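Local coordinates for SCO1/SenC family lipoprotein (Bacillus anthracis, PDB 4HDE), which probably acts as a membrane-anchored, thioredoxin-fold SCO1/SenC lipoprotein that helps deliver copper during assembly of cytochrome c oxidase, as its relatives do, at residues 56-61 with 69-74; 88-93 with 98-103; 137-142 with 148-153. All coordinates share one frame; numbering follows the deposited sequence. Where two conformers were deposited one is given.

Interaction 1 of 3, residues 56-61 with 69-74; sequences AKLQKM and VQFVSF
Phe71 leaves strand 70-75 already pointing at helix 48-64, and with CG anti to the carbonyl carbon (chi1 -65°) the ring continues to Leu58 and Gln59. On the helix, Gln59 has CG anti to the backbone N (chi1 178°), and its methylene groups run past the aromatic ring before the amide turns to other partners. The far end of the ring presses on the helix backbone itself: Phe71 CZ is 3.5 Å from Gln59 CA. Gln59 CB sits off-centre over the same ring as a CH-pi donor, 4.2 Å from the Phe71 centroid and 30° from the ring normal. Leu58 comes in at the ring edge, near its plane, where its CD2 methyl is 3.8 Å from Phe71 CE1. No hydrogen bond crosses the contact. The Gln59 amide spends its polarity elsewhere: OE1 bonds to Thr94 OG1, and NE2 bonds to Asp96 O and Asn99 OD1. One glutamine therefore does two jobs in this beta-alpha-beta unit. Its aliphatic part packs helix against sheet by dispersion, while its buried amide is satisfied by the turn that leads into strand 100-103.

Interaction 2 of 3, residues 88-93 with 98-103; sequences AFIQKF and SNWNLL
Ile90 packs down from helix 83-90 onto Leu102 and Trp100 of the edge strand 100-103, and each step along its side chain meets something. CB starts against Leu102, with Ile90 CB 3.7 Å from Leu102 CD1 and the other methyl, CD2, a little farther off. Of the two branches, CG2 also borders Leu102 CD1, at 4.0 Å. The longer branch leaves through CG1, which is anti to the backbone N (chi1 -167°) and still touches Leu102 CD1. A turn at chi2 of 59° then carries the terminal methyl over the indole. There Ile90 CD1 stands 3.6 Å from the centroid of the Trp100 six-membered ring and only 7° off its normal, a CH-pi contact squarely over the face. Beside this, Phe89 adds a looser touch, its CD2 being 4.2 Å from Leu102 CD2. The indole has a polar tie as well: Trp100 NE1 is hydrogen-bonded to Ser73 OG on the neighbouring strand 70-75, and Met55 and Gln59 of helix 48-64 also touch its side chain. With no hydrogen bond between the two segments, the end of this beta-alpha-beta crossover is held to its strand by apolar packing, while the Trp100 ring that receives the isoleucine methyl is anchored through its N-H to the sheet.

Interaction 3 of 3, residues 137-142 with 148-153; sequences FYLIDQ and KKYSGI
Phe137 and Tyr150 form a hydrogen-bonded antiparallel pair near the end of the hairpin farther from its turn, and here the contact is tight. Phe137 N gives to Tyr150 O at 2.8 Å, while Tyr150 N returns a 2.9 Å bond to Phe137 O. Just beyond, the Phe137 ring lies flat against Gly152: the glycine CA is 3.5 Å from the ring centroid, 11° off the normal, a CH-pi contact over the centre of the ring, made by a backbone carbon. With no side chain on Gly152, the ring can settle onto the main chain. On the same face, Leu139 CB meets the edge of the Tyr150 ring, and Leu139 CD2 is 3.6 Å from Tyr150 OH, which is hydrogen-bonded to Asp164. Toward the turn the grip weakens. Leu139 N still reaches Lys148 O at 2.9 Å, but the return bond from Lys148 N to Leu139 O is weak at 3.3 Å. The other face carries the non-hydrogen-bonded pair Tyr138 and Lys149, Tyr138 CE1 lying 3.7 Å from Lys149 CG. With CG anti to the backbone N (chi1 -178°), the first methylenes of Lys149 follow the Tyr138 ring; the chain then bends at chi3, and its ammonium end leads away on the exposed side. In the thioredoxin-like fold this hairpin forms one side of the mixed sheet: strand 136-140 pairs with central strand 35-40, strand 146-151 is the outermost, helix 158-169 packs on Leu139 and Tyr150, and helix 48-64 meets Phe137.

How the interactions relate
From the N terminus, interaction 1 comes first, closing the return from helix 48-64 to strand 70-75. Interaction 2 follows, closing the next turn of chain from helix 83-90 to strand 100-103, and interaction 3 closes the hairpin of strands 136-140 and 146-151. All three are in series; none nests within or crosses another. Interactions 1 and 2 touch directly, since strands 70-75 and 100-103 are neighbours: Phe71 N lies 2.8 Å from Asn99 O, a probable hydrogen bond. Interaction 3 lies on the far side of strand 35-40, its centre about 18 Å from that of interaction 2; as strands 100-103 and 146-151 are outermost, the contacts reach both sheet edges.

Interaction 1 of 3, residues 56-61 with 69-74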
# COMPACT_ATOMS: atom_id res chain seq x y z
N ALA A 56 2.57 9.88 -1.20
CA ALA A 56 3.41 10.61 -2.16
C ALA A 56 4.50 11.43 -1.47
O ALA A 56 5.62 11.55 -1.98
CB ALA A 56 2.55 11.49 -3.04
N LYS A 57 4.19 12.01 -0.31
CA LYS A 57 5.20 12.76 0.44
C LYS A 57 6.29 11.79 0.90
O LYS A 57 7.48 12.09 0.79
CB LYS A 57 4.56 13.47 1.63
CG LYS A 57 5.57 14.28 2.45
CD LYS A 57 4.88 15.26 3.39
CE LYS A 57 5.89 15.90 4.34
NZ LYS A 57 6.98 16.63 3.64
N LEU A 58 5.88 10.62 1.38
CA LEU A 58 6.83 9.59 1.79
C LEU A 58 7.69 9.14 0.61
O LEU A 58 8.89 8.94 0.77
CB LEU A 58 6.08 8.40 2.40
CG LEU A 58 6.93 7.24 2.90
CD1 LEU A 58 7.95 7.70 3.93
CD2 LEU A 58 6.02 6.19 3.49
N GLN A 59 7.08 8.97 -0.55
CA GLN A 59 7.80 8.59 -1.76
C GLN A 59 8.89 9.60 -2.09
O GLN A 59 10.05 9.25 -2.37
CB GLN A 59 6.83 8.45 -2.93
CG GLN A 59 7.49 8.09 -4.26
CD GLN A 59 6.53 8.16 -5.44
OE1 GLN A 59 5.75 9.11 -5.58
NE2 GLN A 59 6.63 7.18 -6.33
N LYS A 60 8.54 10.89 -2.06
CA LYS A 60 9.47 11.95 -2.38
C LYS A 60 10.61 12.00 -1.35
O LYS A 60 11.79 12.17 -1.70
CB LYS A 60 8.73 13.28 -2.44
CG LYS A 60 9.50 14.42 -3.05
CD LYS A 60 8.68 15.70 -3.03
CE LYS A 60 8.87 16.51 -4.31
NZ LYS A 60 8.30 15.80 -5.49
N MSE A 61 10.27 11.87 -0.08
CA MSE A 61 11.27 11.92 0.98
C MSE A 61 12.23 10.74 0.90
O MSE A 61 13.44 10.90 1.11
CB MSE A 61 10.59 11.98 2.35
CG MSE A 61 9.86 13.30 2.61
SE MSE A 61 8.89 13.35 4.29
CE MSE A 61 10.39 13.48 5.53
N VAL A 69 12.96 1.92 -2.37
CA VAL A 69 11.81 1.24 -1.82
C VAL A 69 10.67 1.22 -2.84
O VAL A 69 10.70 1.97 -3.82
CB VAL A 69 11.34 1.91 -0.52
CG1 VAL A 69 12.46 1.90 0.52
CG2 VAL A 69 10.90 3.34 -0.81
N GLN A 70 9.68 0.37 -2.59
CA GLN A 70 8.49 0.27 -3.43
C GLN A 70 7.25 0.67 -2.65
O GLN A 70 7.20 0.54 -1.43
CB GLN A 70 8.30 -1.17 -3.92
CG GLN A 70 9.43 -1.67 -4.80
CD GLN A 70 9.48 -0.98 -6.14
OE1 GLN A 70 8.45 -0.77 -6.79
NE2 GLN A 70 10.68 -0.64 -6.59
N PHE A 71 6.25 1.16 -3.38
CA PHE A 71 4.96 1.51 -2.81
C PHE A 71 3.88 0.71 -3.49
O PHE A 71 3.91 0.53 -4.71
CB PHE A 71 4.71 3.01 -2.95
CG PHE A 71 5.69 3.84 -2.16
CD1 PHE A 71 5.44 4.11 -0.83
CD2 PHE A 71 6.88 4.26 -2.72
CE1 PHE A 71 6.36 4.84 -0.08
CE2 PHE A 71 7.79 4.99 -1.98
CZ PHE A 71 7.53 5.27 -0.67
N VAL A 72 2.95 0.21 -2.69
CA VAL A 72 1.85 -0.61 -3.20
C VAL A 72 0.56 -0.18 -2.54
O VAL A 72 0.48 -0.11 -1.32
CB VAL A 72 2.10 -2.11 -2.92
CG1 VAL A 72 0.91 -2.96 -3.37
CG2 VAL A 72 3.38 -2.58 -3.59
N SER A 73 -0.44 0.11 -3.36
CA SER A 73 -1.78 0.43 -2.87
C SER A 73 -2.75 -0.63 -3.38
O SER A 73 -2.90 -0.79 -4.59
CB SER A 73 -2.24 1.80 -3.37
OG SER A 73 -1.36 2.83 -2.93
N PHE A 74 -3.43 -1.32 -2.48
CA PHE A 74 -4.41 -2.33 -2.87
C PHE A 74 -5.78 -1.69 -2.93
O PHE A 74 -6.21 -1.08 -1.94
CB PHE A 74 -4.48 -3.48 -1.85
CG PHE A 74 -3.19 -4.23 -1.66
CD1 PHE A 74 -2.85 -5.27 -2.52
CD2 PHE A 74 -2.35 -3.94 -0.60
CE1 PHE A 74 -1.68 -5.98 -2.35
CE2 PHE A 74 -1.16 -4.65 -0.42
CZ PHE A 74 -0.84 -5.68 -1.30

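Interaction 2 of 3, residues 88-93 with 98-103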
# COMPACT_ATOMS: atom_id res chain seq x y z
N ALA A 88 -5.69 6.75 -13.57
CA ALA A 88 -6.19 8.13 -13.55
C ALA A 88 -6.13 8.71 -12.14
O ALA A 88 -5.82 9.90 -11.97
CB ALA A 88 -7.60 8.19 -14.10
N PHE A 89 -6.42 7.88 -11.15
CA PHE A 89 -6.37 8.30 -9.76
C PHE A 89 -4.97 8.73 -9.34
O PHE A 89 -4.78 9.83 -8.81
CB PHE A 89 -6.89 7.17 -8.85
CG PHE A 89 -6.84 7.49 -7.37
CD1 PHE A 89 -7.87 8.18 -6.77
CD2 PHE A 89 -5.77 7.07 -6.59
CE1 PHE A 89 -7.83 8.47 -5.41
CE2 PHE A 89 -5.73 7.35 -5.24
CZ PHE A 89 -6.76 8.05 -4.65
N ILE A 90 -3.98 7.88 -9.59
CA ILE A 90 -2.63 8.16 -9.08
C ILE A 90 -1.97 9.37 -9.74
O ILE A 90 -1.15 10.05 -9.12
CB ILE A 90 -1.72 6.90 -9.15
CG1 ILE A 90 -0.44 7.10 -8.31
CG2 ILE A 90 -1.35 6.57 -10.57
CD1 ILE A 90 -0.69 7.38 -6.84
N GLN A 91 -2.37 9.66 -10.97
CA GLN A 91 -1.74 10.77 -11.70
C GLN A 91 -1.93 12.12 -11.02
O GLN A 91 -1.14 13.04 -11.23
CB GLN A 91 -2.20 10.80 -13.16
CG GLN A 91 -1.69 9.61 -13.98
CD GLN A 91 -2.14 9.64 -15.43
OE1 GLN A 91 -3.10 10.34 -15.78
NE2 GLN A 91 -1.46 8.88 -16.28
N LYS A 92 -2.95 12.24 -10.17
CA LYS A 92 -3.17 13.50 -9.47
C LYS A 92 -2.08 13.76 -8.43
O LYS A 92 -1.70 14.91 -8.19
CB LYS A 92 -4.53 13.49 -8.79
CG LYS A 92 -4.78 14.71 -7.92
CD LYS A 92 -6.23 14.81 -7.50
CE LYS A 92 -6.45 16.06 -6.66
NZ LYS A 92 -7.78 16.68 -6.89
N PHE A 93 -1.59 12.69 -7.83
CA PHE A 93 -0.78 12.78 -6.61
C PHE A 93 0.72 12.73 -6.81
O PHE A 93 1.46 13.19 -5.94
CB PHE A 93 -1.19 11.66 -5.66
CG PHE A 93 -2.64 11.71 -5.28
CD1 PHE A 93 -3.09 12.56 -4.27
CD2 PHE A 93 -3.56 10.93 -5.95
CE1 PHE A 93 -4.44 12.60 -3.94
CE2 PHE A 93 -4.90 10.97 -5.62
CZ PHE A 93 -5.34 11.81 -4.62
N SER A 98 7.29 4.79 -11.16
CA SER A 98 8.30 3.76 -11.41
C SER A 98 8.37 2.77 -10.25
O SER A 98 8.67 1.59 -10.45
CB SER A 98 9.67 4.39 -11.66
OG SER A 98 10.14 5.04 -10.50
N ASN A 99 8.11 3.25 -9.04
CA ASN A 99 8.13 2.39 -7.85
C ASN A 99 6.81 2.42 -7.09
O ASN A 99 6.80 2.24 -5.88
CB ASN A 99 9.28 2.77 -6.92
CG ASN A 99 9.10 4.15 -6.30
OD1 ASN A 99 8.42 5.01 -6.86
ND2 ASN A 99 9.71 4.36 -5.14
N TRP A 100 5.70 2.67 -7.78
CA TRP A 100 4.40 2.69 -7.10
C TRP A 100 3.39 1.95 -7.97
O TRP A 100 3.09 2.38 -9.09
CB TRP A 100 3.93 4.13 -6.87
CG TRP A 100 2.80 4.31 -5.88
CD1 TRP A 100 1.91 3.36 -5.43
CD2 TRP A 100 2.45 5.52 -5.23
NE1 TRP A 100 1.02 3.94 -4.53
CE2 TRP A 100 1.34 5.26 -4.40
CE3 TRP A 100 2.97 6.82 -5.27
CZ2 TRP A 100 0.75 6.25 -3.62
CZ3 TRP A 100 2.38 7.80 -4.49
CH2 TRP A 100 1.28 7.51 -3.68
N ASN A 101 2.90 0.83 -7.45
CA ASN A 101 1.90 0.03 -8.15
C ASN A 101 0.61 -0.01 -7.37
O ASN A 101 0.61 -0.25 -6.16
CB ASN A 101 2.44 -1.39 -8.38
CG ASN A 101 3.49 -1.42 -9.44
OD1 ASN A 101 3.17 -1.56 -10.62
ND2 ASN A 101 4.75 -1.28 -9.04
N LEU A 102 -0.49 0.29 -8.05
CA LEU A 102 -1.83 0.23 -7.46
C LEU A 102 -2.48 -1.01 -8.05
O LEU A 102 -2.44 -1.22 -9.26
CB LEU A 102 -2.63 1.50 -7.78
CG LEU A 102 -2.04 2.78 -7.19
CD1 LEU A 102 -0.99 3.41 -8.11
CD2 LEU A 102 -3.16 3.76 -6.94
N LEU A 103 -3.05 -1.85 -7.19
CA LEU A 103 -3.44 -3.20 -7.57
C LEU A 103 -4.95 -3.44 -7.49
O LEU A 103 -5.66 -2.86 -6.67
CB LEU A 103 -2.70 -4.22 -6.70
CG LEU A 103 -1.17 -4.11 -6.68
CD1 LEU A 103 -0.54 -5.21 -5.82
CD2 LEU A 103 -0.60 -4.14 -8.09

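Interaction 3 of 3, residues 137-142 with 148-153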
# COMPACT_ATOMS: atom_id res chain seq x y z
N PHE A 137 -0.32 2.63 7.02
CA PHE A 137 0.75 2.26 6.10
C PHE A 137 1.53 1.12 6.76
O PHE A 137 1.79 1.17 7.96
CB PHE A 137 1.72 3.42 5.86
CG PHE A 137 1.14 4.60 5.09
CD1 PHE A 137 -0.08 4.53 4.42
CD2 PHE A 137 1.88 5.77 5.01
CE1 PHE A 137 -0.57 5.63 3.72
CE2 PHE A 137 1.40 6.87 4.31
CZ PHE A 137 0.19 6.80 3.66
N TYR A 138 1.92 0.12 5.98
CA TYR A 138 2.67 -1.02 6.48
C TYR A 138 4.02 -1.12 5.81
O TYR A 138 4.11 -1.05 4.58
CB TYR A 138 1.90 -2.31 6.22
CG TYR A 138 0.52 -2.32 6.82
CD1 TYR A 138 0.31 -2.78 8.12
CD2 TYR A 138 -0.57 -1.88 6.10
CE1 TYR A 138 -0.97 -2.78 8.67
CE2 TYR A 138 -1.84 -1.87 6.64
CZ TYR A 138 -2.03 -2.33 7.92
OH TYR A 138 -3.30 -2.33 8.45
N LEU A 139 5.07 -1.31 6.60
CA LEU A 139 6.42 -1.48 6.09
C LEU A 139 6.75 -2.97 6.06
O LEU A 139 6.70 -3.64 7.09
CB LEU A 139 7.43 -0.73 6.95
CG LEU A 139 8.90 -0.83 6.53
CD1 LEU A 139 9.11 -0.17 5.18
CD2 LEU A 139 9.79 -0.18 7.59
N ILE A 140 7.10 -3.46 4.87
CA ILE A 140 7.39 -4.87 4.65
C ILE A 140 8.86 -5.01 4.26
O ILE A 140 9.37 -4.25 3.43
CB ILE A 140 6.47 -5.46 3.55
CG1 ILE A 140 5.01 -5.39 4.01
CG2 ILE A 140 6.80 -6.90 3.26
CD1 ILE A 140 4.18 -4.36 3.29
N ASP A 141 9.55 -5.97 4.86
CA ASP A 141 10.99 -6.11 4.61
C ASP A 141 11.31 -7.02 3.42
O ASP A 141 10.40 -7.57 2.76
CB ASP A 141 11.73 -6.55 5.88
CG ASP A 141 11.50 -8.02 6.25
OD1 ASP A 141 10.82 -8.76 5.51
OD2 ASP A 141 12.05 -8.43 7.30
N GLN A 142 12.60 -7.18 3.14
CA GLN A 142 13.08 -7.93 1.98
C GLN A 142 12.73 -9.41 2.08
O GLN A 142 12.66 -10.11 1.07
CB GLN A 142 14.60 -7.74 1.82
CG GLN A 142 15.02 -6.28 1.64
CD GLN A 142 15.49 -5.65 2.94
OE1 GLN A 142 14.87 -5.80 3.99
NE2 GLN A 142 16.59 -4.92 2.86
N LYS A 148 6.33 -3.15 10.36
CA LYS A 148 5.86 -1.97 11.09
C LYS A 148 4.54 -1.47 10.52
O LYS A 148 4.26 -1.65 9.33
CB LYS A 148 6.90 -0.84 11.00
CG LYS A 148 8.22 -1.12 11.69
CD LYS A 148 8.01 -1.13 13.18
CE LYS A 148 9.27 -0.77 13.94
NZ LYS A 148 8.92 -0.37 15.33
N LYS A 149 3.75 -0.83 11.37
CA LYS A 149 2.49 -0.20 11.01
C LYS A 149 2.51 1.25 11.49
O LYS A 149 2.95 1.53 12.62
CB LYS A 149 1.33 -0.95 11.68
CG LYS A 149 -0.07 -0.44 11.35
CD LYS A 149 -1.15 -1.17 12.14
CE LYS A 149 -1.43 -0.46 13.46
NZ LYS A 149 -2.57 -1.07 14.20
N TYR A 150 2.01 2.17 10.67
CA TYR A 150 1.99 3.60 11.00
C TYR A 150 0.67 4.18 10.52
O TYR A 150 0.05 3.61 9.63
CB TYR A 150 3.10 4.36 10.28
CG TYR A 150 4.45 3.70 10.24
CD1 TYR A 150 5.39 3.93 11.23
CD2 TYR A 150 4.80 2.89 9.17
CE1 TYR A 150 6.65 3.33 11.16
CE2 TYR A 150 6.05 2.29 9.10
CZ TYR A 150 6.97 2.53 10.09
OH TYR A 150 8.21 1.93 10.00
N SER A 151 0.25 5.32 11.07
CA SER A 151 -0.95 5.94 10.53
C SER A 151 -0.70 6.58 9.17
O SER A 151 0.25 7.34 8.98
CB SER A 151 -1.52 6.98 11.49
OG SER A 151 -2.70 7.56 10.92
N GLY A 152 -1.58 6.29 8.21
CA GLY A 152 -1.51 6.91 6.91
C GLY A 152 -2.35 8.16 6.79
O GLY A 152 -2.36 8.80 5.73
N ILE A 153 -3.05 8.54 7.85
CA ILE A 153 -4.02 9.62 7.75
C ILE A 153 -3.89 10.67 8.86
O ILE A 153 -4.21 11.83 8.65
CB ILE A 153 -5.47 9.07 7.70
CG1 ILE A 153 -6.47 10.19 7.41
CG2 ILE A 153 -5.83 8.36 9.00
CD1 ILE A 153 -6.41 10.72 5.99